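Local coordinates for Non-structural protein (Porcine reproductive and respiratory syndrome virus, PDB 3IFU) that is the Nsp1alpha leader protease of the viral polyprotein, a zinc-binding, papain-like cysteine protease that probably also inhibits host interferon-beta production, at residues 82-85 with 86-90; 112-115 with 116-120; 120-124 with 125-129. All blocks are in the same frame, centred on the assembly; numbering follows the deposited sequence.

Contact 1 of 3, residues 82-85 with 86-90; sequences FPIA and RMTSG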
loop_
_atom_site.group_PDB
_atom_site.type_symbol
_atom_site.label_atom_id
_atom_site.label_comp_id
_atom_site.label_asym_id
_atom_site.label_seq_id
_atom_site.Cartn_x
_atom_site.Cartn_y
_atom_site.Cartn_z
ATOM N N PHE A 82 -10.193 -2.923 1.959
ATOM C CA PHE A 82 -9.399 -1.758 1.596
ATOM C C PHE A 82 -8.679 -1.876 0.241
ATOM O O PHE A 82 -8.782 -0.975 -0.591
ATOM C CB PHE A 82 -8.373 -1.433 2.690
ATOM C CG PHE A 82 -7.517 -0.249 2.369
ATOM C CD1 PHE A 82 -8.054 1.034 2.369
ATOM C CD2 PHE A 82 -6.193 -0.419 1.984
ATOM C CE1 PHE A 82 -7.289 2.134 1.980
ATOM C CE2 PHE A 82 -5.422 0.675 1.595
ATOM C CZ PHE A 82 -5.975 1.954 1.592
ATOM N N PRO A 83 -7.925 -2.968 0.005
ATOM C CA PRO A 83 -7.227 -3.109 -1.280
ATOM C C PRO A 83 -8.149 -3.040 -2.501
ATOM O O PRO A 83 -7.819 -2.401 -3.503
ATOM C CB PRO A 83 -6.543 -4.464 -1.154
ATOM C CG PRO A 83 -6.255 -4.539 0.290
ATOM C CD PRO A 83 -7.534 -4.054 0.920
ATOM N N ILE A 84 -9.299 -3.707 -2.424
ATOM C CA ILE A 84 -10.247 -3.687 -3.539
ATOM C C ILE A 84 -10.788 -2.272 -3.749
ATOM O O ILE A 84 -10.945 -1.824 -4.878
ATOM C CB ILE A 84 -11.435 -4.658 -3.306
ATOM C CG1 ILE A 84 -10.945 -6.107 -3.371
ATOM C CG2 ILE A 84 -12.513 -4.411 -4.340
ATOM C CD1 ILE A 84 -11.954 -7.124 -2.889
ATOM N N ALA A 85 -11.062 -1.569 -2.661
ATOM C CA ALA A 85 -11.564 -0.212 -2.773
ATOM C C ALA A 85 -10.499 0.745 -3.317
ATOM O O ALA A 85 -10.798 1.579 -4.170
ATOM C CB ALA A 85 -12.071 0.276 -1.423
ATOM N N ARG A 86 -9.260 0.633 -2.841
ATOM C CA ARG A 86 -8.221 1.538 -3.323
ATOM C C ARG A 86 -7.870 1.357 -4.788
ATOM O O ARG A 86 -7.693 2.336 -5.508
ATOM C CB ARG A 86 -6.924 1.409 -2.530
ATOM C CG ARG A 86 -5.991 2.592 -2.793
ATOM C CD ARG A 86 -6.367 3.746 -1.873
ATOM N NE ARG A 86 -6.435 5.076 -2.490
ATOM C CZ ARG A 86 -7.209 5.397 -3.522
ATOM N NH1 ARG A 86 -7.982 4.484 -4.092
ATOM N NH2 ARG A 86 -7.256 6.649 -3.952
ATOM N N MET A 87 -7.749 0.107 -5.220
ATOM C CA MET A 87 -7.402 -0.196 -6.603
ATOM C C MET A 87 -8.569 0.051 -7.541
ATOM O O MET A 87 -8.403 0.107 -8.752
ATOM C CB MET A 87 -6.964 -1.655 -6.723
ATOM C CG MET A 87 -5.939 -2.081 -5.687
ATOM S SD MET A 87 -5.241 -3.719 -5.978
ATOM C CE MET A 87 -6.492 -4.771 -5.302
ATOM N N THR A 88 -9.749 0.226 -6.968
ATOM C CA THR A 88 -10.964 0.414 -7.747
ATOM C C THR A 88 -11.538 1.847 -7.735
ATOM O O THR A 88 -12.620 2.100 -8.263
ATOM C CB THR A 88 -12.017 -0.651 -7.282
ATOM O OG1 THR A 88 -11.724 -1.914 -7.893
ATOM C CG2 THR A 88 -13.384 -0.272 -7.656
ATOM N N SER A 89 -10.798 2.793 -7.162
ATOM C CA SER A 89 -11.255 4.182 -7.114
ATOM C C SER A 89 -10.117 5.170 -7.345
ATOM O O SER A 89 -8.953 4.785 -7.430
ATOM C CB SER A 89 -11.904 4.481 -5.763
ATOM O OG SER A 89 -10.982 4.277 -4.703
ATOM N N GLY A 90 -10.467 6.449 -7.444
ATOM C CA GLY A 90 -9.473 7.490 -7.640
ATOM C C GLY A 90 -9.337 8.324 -6.378
ATOM O O GLY A 90 -9.787 7.906 -5.310
#

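Contact 2 of 3, residues 112-115 with 116-120; sequences TPTV and LKTLQ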
loop_
_atom_site.group_PDB
_atom_site.type_symbol
_atom_site.label_atom_id
_atom_site.label_comp_id
_atom_site.label_asym_id
_atom_site.label_seq_id
_atom_site.Cartn_x
_atom_site.Cartn_y
_atom_site.Cartn_z
ATOM N N THR A 112 -16.354 -13.694 -3.234
ATOM C CA THR A 112 -16.615 -14.668 -4.279
ATOM C C THR A 112 -16.507 -14.051 -5.674
ATOM O O THR A 112 -16.573 -12.829 -5.821
ATOM C CB THR A 112 -18.020 -15.251 -4.083
ATOM O OG1 THR A 112 -18.167 -16.416 -4.888
ATOM C CG2 THR A 112 -19.079 -14.239 -4.482
ATOM N N PRO A 113 -16.336 -14.888 -6.718
ATOM C CA PRO A 113 -16.231 -14.346 -8.078
ATOM C C PRO A 113 -17.413 -13.439 -8.407
ATOM O O PRO A 113 -17.276 -12.440 -9.116
ATOM C CB PRO A 113 -16.213 -15.597 -8.949
ATOM C CG PRO A 113 -15.508 -16.582 -8.086
ATOM C CD PRO A 113 -16.136 -16.348 -6.724
ATOM N N THR A 114 -18.575 -13.793 -7.874
ATOM C CA THR A 114 -19.780 -13.023 -8.107
ATOM C C THR A 114 -19.717 -11.658 -7.421
ATOM O O THR A 114 -20.136 -10.654 -7.997
ATOM C CB THR A 114 -21.021 -13.814 -7.636
ATOM O OG1 THR A 114 -21.260 -14.897 -8.547
ATOM C CG2 THR A 114 -22.242 -12.921 -7.566
ATOM N N VAL A 115 -19.187 -11.616 -6.202
ATOM C CA VAL A 115 -19.073 -10.354 -5.482
ATOM C C VAL A 115 -18.013 -9.469 -6.136
ATOM O O VAL A 115 -18.096 -8.243 -6.071
ATOM C CB VAL A 115 -18.715 -10.577 -3.998
ATOM C CG1 VAL A 115 -18.436 -9.245 -3.318
ATOM C CG2 VAL A 115 -19.862 -11.260 -3.295
ATOM N N LEU A 116 -17.020 -10.084 -6.768
ATOM C CA LEU A 116 -15.983 -9.311 -7.441
ATOM C C LEU A 116 -16.542 -8.743 -8.746
ATOM O O LEU A 116 -16.144 -7.668 -9.185
ATOM C CB LEU A 116 -14.750 -10.179 -7.714
ATOM C CG LEU A 116 -13.950 -10.624 -6.486
ATOM C CD1 LEU A 116 -12.835 -11.569 -6.900
ATOM C CD2 LEU A 116 -13.382 -9.410 -5.781
ATOM N N LYS A 117 -17.469 -9.472 -9.363
ATOM C CA LYS A 117 -18.101 -9.018 -10.597
ATOM C C LYS A 117 -19.018 -7.845 -10.278
ATOM O O LYS A 117 -19.034 -6.856 -11.001
ATOM C CB LYS A 117 -18.908 -10.146 -11.243
ATOM C CG LYS A 117 -18.046 -11.247 -11.831
ATOM C CD LYS A 117 -18.878 -12.451 -12.265
ATOM C CE LYS A 117 -18.000 -13.554 -12.876
ATOM N NZ LYS A 117 -18.780 -14.798 -13.160
ATOM N N THR A 118 -19.776 -7.958 -9.192
ATOM C CA THR A 118 -20.683 -6.888 -8.772
ATOM C C THR A 118 -19.871 -5.610 -8.511
ATOM O O THR A 118 -20.326 -4.493 -8.791
ATOM C CB THR A 118 -21.454 -7.279 -7.475
ATOM O OG1 THR A 118 -22.172 -8.498 -7.690
ATOM C CG2 THR A 118 -22.442 -6.194 -7.085
ATOM N N LEU A 119 -18.664 -5.795 -7.984
ATOM C CA LEU A 119 -17.766 -4.690 -7.675
ATOM C C LEU A 119 -16.938 -4.262 -8.884
ATOM O O LEU A 119 -16.113 -3.352 -8.785
ATOM C CB LEU A 119 -16.836 -5.074 -6.521
ATOM C CG LEU A 119 -17.486 -5.240 -5.148
ATOM C CD1 LEU A 119 -16.420 -5.551 -4.124
ATOM C CD2 LEU A 119 -18.226 -3.963 -4.774
ATOM N N GLN A 120 -17.155 -4.926 -10.018
ATOM C CA GLN A 120 -16.449 -4.602 -11.256
ATOM C C GLN A 120 -14.962 -4.418 -11.043
ATOM O O GLN A 120 -14.362 -3.470 -11.555
ATOM C CB GLN A 120 -17.021 -3.328 -11.860
ATOM C CG GLN A 120 -18.410 -3.479 -12.405
ATOM C CD GLN A 120 -19.075 -2.144 -12.609
ATOM O OE1 GLN A 120 -20.088 -2.042 -13.302
ATOM N NE2 GLN A 120 -18.516 -1.105 -11.990
#

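Contact 3 of 3, residues 120-124 with 125-129; sequences QVYER and GCRWY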
loop_
_atom_site.group_PDB
_atom_site.type_symbol
_atom_site.label_atom_id
_atom_site.label_comp_id
_atom_site.label_asym_id
_atom_site.label_seq_id
_atom_site.Cartn_x
_atom_site.Cartn_y
_atom_site.Cartn_z
ATOM N N GLN A 120 -17.155 -4.926 -10.018
ATOM C CA GLN A 120 -16.449 -4.602 -11.256
ATOM C C GLN A 120 -14.962 -4.418 -11.043
ATOM O O GLN A 120 -14.362 -3.470 -11.555
ATOM C CB GLN A 120 -17.021 -3.328 -11.860
ATOM C CG GLN A 120 -18.410 -3.479 -12.405
ATOM C CD GLN A 120 -19.075 -2.144 -12.609
ATOM O OE1 GLN A 120 -20.088 -2.042 -13.302
ATOM N NE2 GLN A 120 -18.516 -1.105 -11.990
ATOM N N VAL A 121 -14.374 -5.328 -10.282
ATOM C CA VAL A 121 -12.955 -5.276 -9.992
ATOM C C VAL A 121 -12.122 -5.374 -11.270
ATOM O O VAL A 121 -11.155 -4.624 -11.455
ATOM C CB VAL A 121 -12.588 -6.403 -9.009
ATOM C CG1 VAL A 121 -11.118 -6.752 -9.105
ATOM C CG2 VAL A 121 -12.932 -5.961 -7.605
ATOM N N TYR A 122 -12.510 -6.280 -12.160
ATOM C CA TYR A 122 -11.784 -6.463 -13.408
ATOM C C TYR A 122 -11.941 -5.286 -14.390
ATOM O O TYR A 122 -10.952 -4.794 -14.945
ATOM C CB TYR A 122 -12.229 -7.760 -14.090
ATOM C CG TYR A 122 -11.398 -8.112 -15.302
ATOM C CD1 TYR A 122 -10.297 -8.959 -15.197
ATOM C CD2 TYR A 122 -11.682 -7.551 -16.550
ATOM C CE1 TYR A 122 -9.494 -9.238 -16.306
ATOM C CE2 TYR A 122 -10.887 -7.820 -17.662
ATOM C CZ TYR A 122 -9.795 -8.661 -17.536
ATOM O OH TYR A 122 -9.002 -8.905 -18.636
ATOM N N GLU A 123 -13.174 -4.830 -14.608
ATOM C CA GLU A 123 -13.383 -3.742 -15.552
ATOM C C GLU A 123 -12.670 -2.477 -15.083
ATOM O O GLU A 123 -12.310 -1.627 -15.898
ATOM C CB GLU A 123 -14.882 -3.461 -15.751
ATOM C CG GLU A 123 -15.447 -2.349 -14.859
ATOM C CD GLU A 123 -16.156 -1.236 -15.647
ATOM O OE1 GLU A 123 -17.095 -1.554 -16.414
ATOM O OE2 GLU A 123 -15.782 -0.046 -15.497
ATOM N N ARG A 124 -12.452 -2.359 -13.777
ATOM C CA ARG A 124 -11.791 -1.180 -13.235
ATOM C C ARG A 124 -10.266 -1.243 -13.235
ATOM O O ARG A 124 -9.604 -0.306 -12.774
ATOM C CB ARG A 124 -12.321 -0.882 -11.829
ATOM C CG ARG A 124 -13.704 -0.220 -11.839
ATOM C CD ARG A 124 -14.408 -0.383 -10.508
ATOM N NE ARG A 124 -15.776 0.129 -10.521
ATOM C CZ ARG A 124 -16.127 1.381 -10.238
ATOM N NH1 ARG A 124 -15.214 2.285 -9.910
ATOM N NH2 ARG A 124 -17.404 1.730 -10.282
ATOM N N GLY A 125 -9.708 -2.338 -13.748
ATOM C CA GLY A 125 -8.262 -2.436 -13.823
ATOM C C GLY A 125 -7.516 -3.479 -13.007
ATOM O O GLY A 125 -6.293 -3.577 -13.120
ATOM N N CYS A 126 -8.216 -4.252 -12.187
ATOM C CA CYS A 126 -7.533 -5.265 -11.390
ATOM C C CYS A 126 -7.379 -6.566 -12.172
ATOM O O CYS A 126 -8.263 -6.957 -12.931
ATOM C CB CYS A 126 -8.289 -5.535 -10.080
ATOM S SG CYS A 126 -8.367 -4.143 -8.927
ATOM N N ARG A 127 -6.246 -7.228 -11.976
ATOM C CA ARG A 127 -5.953 -8.482 -12.650
ATOM C C ARG A 127 -5.301 -9.405 -11.643
ATOM O O ARG A 127 -4.609 -8.935 -10.743
ATOM C CB ARG A 127 -4.982 -8.239 -13.807
ATOM C CG ARG A 127 -5.498 -7.285 -14.887
ATOM C CD ARG A 127 -6.465 -7.976 -15.858
ATOM N NE ARG A 127 -7.037 -7.046 -16.834
ATOM C CZ ARG A 127 -7.986 -6.145 -16.567
ATOM N NH1 ARG A 127 -8.496 -6.040 -15.348
ATOM N NH2 ARG A 127 -8.419 -5.336 -17.523
ATOM N N TRP A 128 -5.536 -10.709 -11.774
ATOM C CA TRP A 128 -4.913 -11.685 -10.883
ATOM C C TRP A 128 -3.587 -12.083 -11.514
ATOM O O TRP A 128 -3.438 -12.041 -12.731
ATOM C CB TRP A 128 -5.779 -12.937 -10.717
ATOM C CG TRP A 128 -6.958 -12.753 -9.818
ATOM C CD1 TRP A 128 -8.262 -12.598 -10.196
ATOM C CD2 TRP A 128 -6.943 -12.677 -8.383
ATOM N NE1 TRP A 128 -9.061 -12.428 -9.086
ATOM C CE2 TRP A 128 -8.276 -12.471 -7.960
ATOM C CE3 TRP A 128 -5.931 -12.760 -7.414
ATOM C CZ2 TRP A 128 -8.627 -12.345 -6.607
ATOM C CZ3 TRP A 128 -6.279 -12.635 -6.066
ATOM C CH2 TRP A 128 -7.616 -12.429 -5.678
ATOM N N TYR A 129 -2.619 -12.459 -10.689
ATOM C CA TYR A 129 -1.319 -12.864 -11.198
ATOM C C TYR A 129 -0.793 -13.997 -10.345
ATOM O O TYR A 129 -1.002 -14.016 -9.126
ATOM C CB TYR A 129 -0.318 -11.712 -11.129
ATOM C CG TYR A 129 -0.619 -10.536 -12.028
ATOM C CD1 TYR A 129 -0.086 -10.462 -13.312
ATOM C CD2 TYR A 129 -1.435 -9.494 -11.591
ATOM C CE1 TYR A 129 -0.354 -9.376 -14.139
ATOM C CE2 TYR A 129 -1.713 -8.408 -12.407
ATOM C CZ TYR A 129 -1.171 -8.349 -13.680
ATOM O OH TYR A 129 -1.449 -7.270 -14.492
#

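Contact 1 of 3, residues 82-85 with 86-90
Phe82 and Arg86 lie one turn apart on helix 81-87, and their side chains run alongside each other in the same direction. A helical backbone bond, Arg86 N to Phe82 O at 2.8 Å, joins the two residues. From there the arginine can be followed outward. Its CB lies over one face of the Phe82 ring, offset toward the rim. CG is turned anti to the backbone N (chi1 -165°), which leads the chain along the ring, and Arg86 CD comes 3.9 Å from Phe82 CZ. Bends at chi2 and chi3 then carry the guanidinium beyond the phenyl group, its plane 66° from that of the ring. Arg86 NH1 makes a weak bond of 3.5 Å to Ser89 O, and Arg86 NH2 a weak one of 3.1 Å to Gly90 O. Ser89 OG donates to Ala85 O at 2.8 Å. This is the C-terminal end of the helix, where side chains meet carbonyls of the last turn and of the chain leaving it. Pro83 CB packs 4.2 Å from Met87 CE. Pro83, Ile84 and Met87 all rest on Val140 of strand 140-142. Arg86 and Ser89 touch Phe94 of helix 94-108, while Phe82 packs on Gly137 of the second subunit.

Contact 2 of 3, residues 112-115 with 116-120
Thr112 O receives Leu116 N at 2.9 Å and opens the short helix 113-118. Thr112 is the N-cap residue, but its hydroxyl makes no capping bond and goes instead to Glu177 O. The next helical bonds follow in order, from Lys117 N to Pro113 O, from Thr118 N to Thr114 O at 3.0 Å, and from Leu119 N to Val115 O at 3.2 Å. Gln120 then leaves the helix with a positive phi of 46°. Gln120 N bonds back to Lys117 O at 2.9 Å as part of a Schellman motif that ends the helix.

The side chains sort by face. Thr118 has OG1 beside its own backbone N (chi1 -57°), which brings the hydroxyl back over the preceding turn. Thr118 OG1 donates to Thr114 O at 3.0 Å. One residue grips that carbonyl twice, Thr118 N and OG1 coming from opposite faces of its plane. Lys117 runs extended along the surface, with Lys117 CG 3.1 Å from Pro113 O. On the buried side, Val115 CG1 meets Leu119 CD1 at 4.3 Å. Val115 also packs on Ile105 and Ala108 of helix 94-108.

The chemistry is that of an amphipathic helix. Thr114, Lys117 and Thr118 form the exposed face, where the hydroxyl of Thr118 is satisfied within the helix itself. Val115 and Leu116, with Leu119 just past the helix, are buried and pack against helices 94-108 and 81-87.

Contact 3 of 3, residues 120-124 with 125-129
Tyr122 O is gripped by two donors, Gly125 N at 3.0 Å and Arg127 NH1 at 2.8 Å. The first bond closes a type I beta turn from Tyr122 to Gly125, in the loop that leads from helix 113-118 into strand 127-130. The two donors come in differently. Gly125 N stands well above the carbonyl plane, 61° out of it, whereas NH1 is only modestly tilted from that plane. Arg127 NH1 also bonds Cys126 O at 2.6 Å, and this acceptor lies in the guanidinium plane. One nitrogen therefore serves the carbonyls of two residues, which helps fix the rotation of the group.

The same guanidinium is laid flat on the Tyr122 ring. The planes are 10° apart and the centres of the two groups lie 3.5 Å from each other, a stacked cation-pi contact. A bend at chi2 (-80°) folds the arginine back toward the turn and over the ring. Arg127 NH1 lies over the ring centre and reaches on to Tyr122 O, Arg127 CZ lies over the same face nearer Tyr122 CZ, and NE is near the phenol end. The positive charge probably polarises both the ring and Tyr122 O.

Beside the turn, Val121 CG1 packs against Cys126 CB; the modelled distance is short for two carbons and its exact value is doubtful. The backbones of these two residues are joined as well, by Cys126 N to Val121 O at 3.1 Å, a pi-turn bond that encloses the beta turn. Glu123 and Arg124 form the corners of that turn. Gly125 closes it with a positive phi, where a CB would clash with Arg124 O. Beyond it, Arg127 enters the antiparallel sheet through backbone bonds to Thr160 of strand 157-160. A last link is a CA-H...O contact, Tyr122 CA to Cys126 O at 3.6 Å, nearly straight at the hydrogen.

Overall arrangement
From the N terminus, contact 1 comes first, at the end of helix 81-87. The chain then passes through helix 94-108 before contact 2 forms helix 113-118. Contact 3 begins at Gln120, where contact 2 ends, and closes the turn into strand 127-130. All three are local and in series, and none encloses another. Contact 1 lies apart in sequence, yet the other two meet it at helix 81-87. Ile84 of contact 1 packs on Leu116 and Leu119 of contact 2 and on Val121 of contact 3. Met87 lies against Cys126, and Thr88 O takes a weak bond from Arg124 NH1. Together they tie the helices to the edge of the antiparallel sheet.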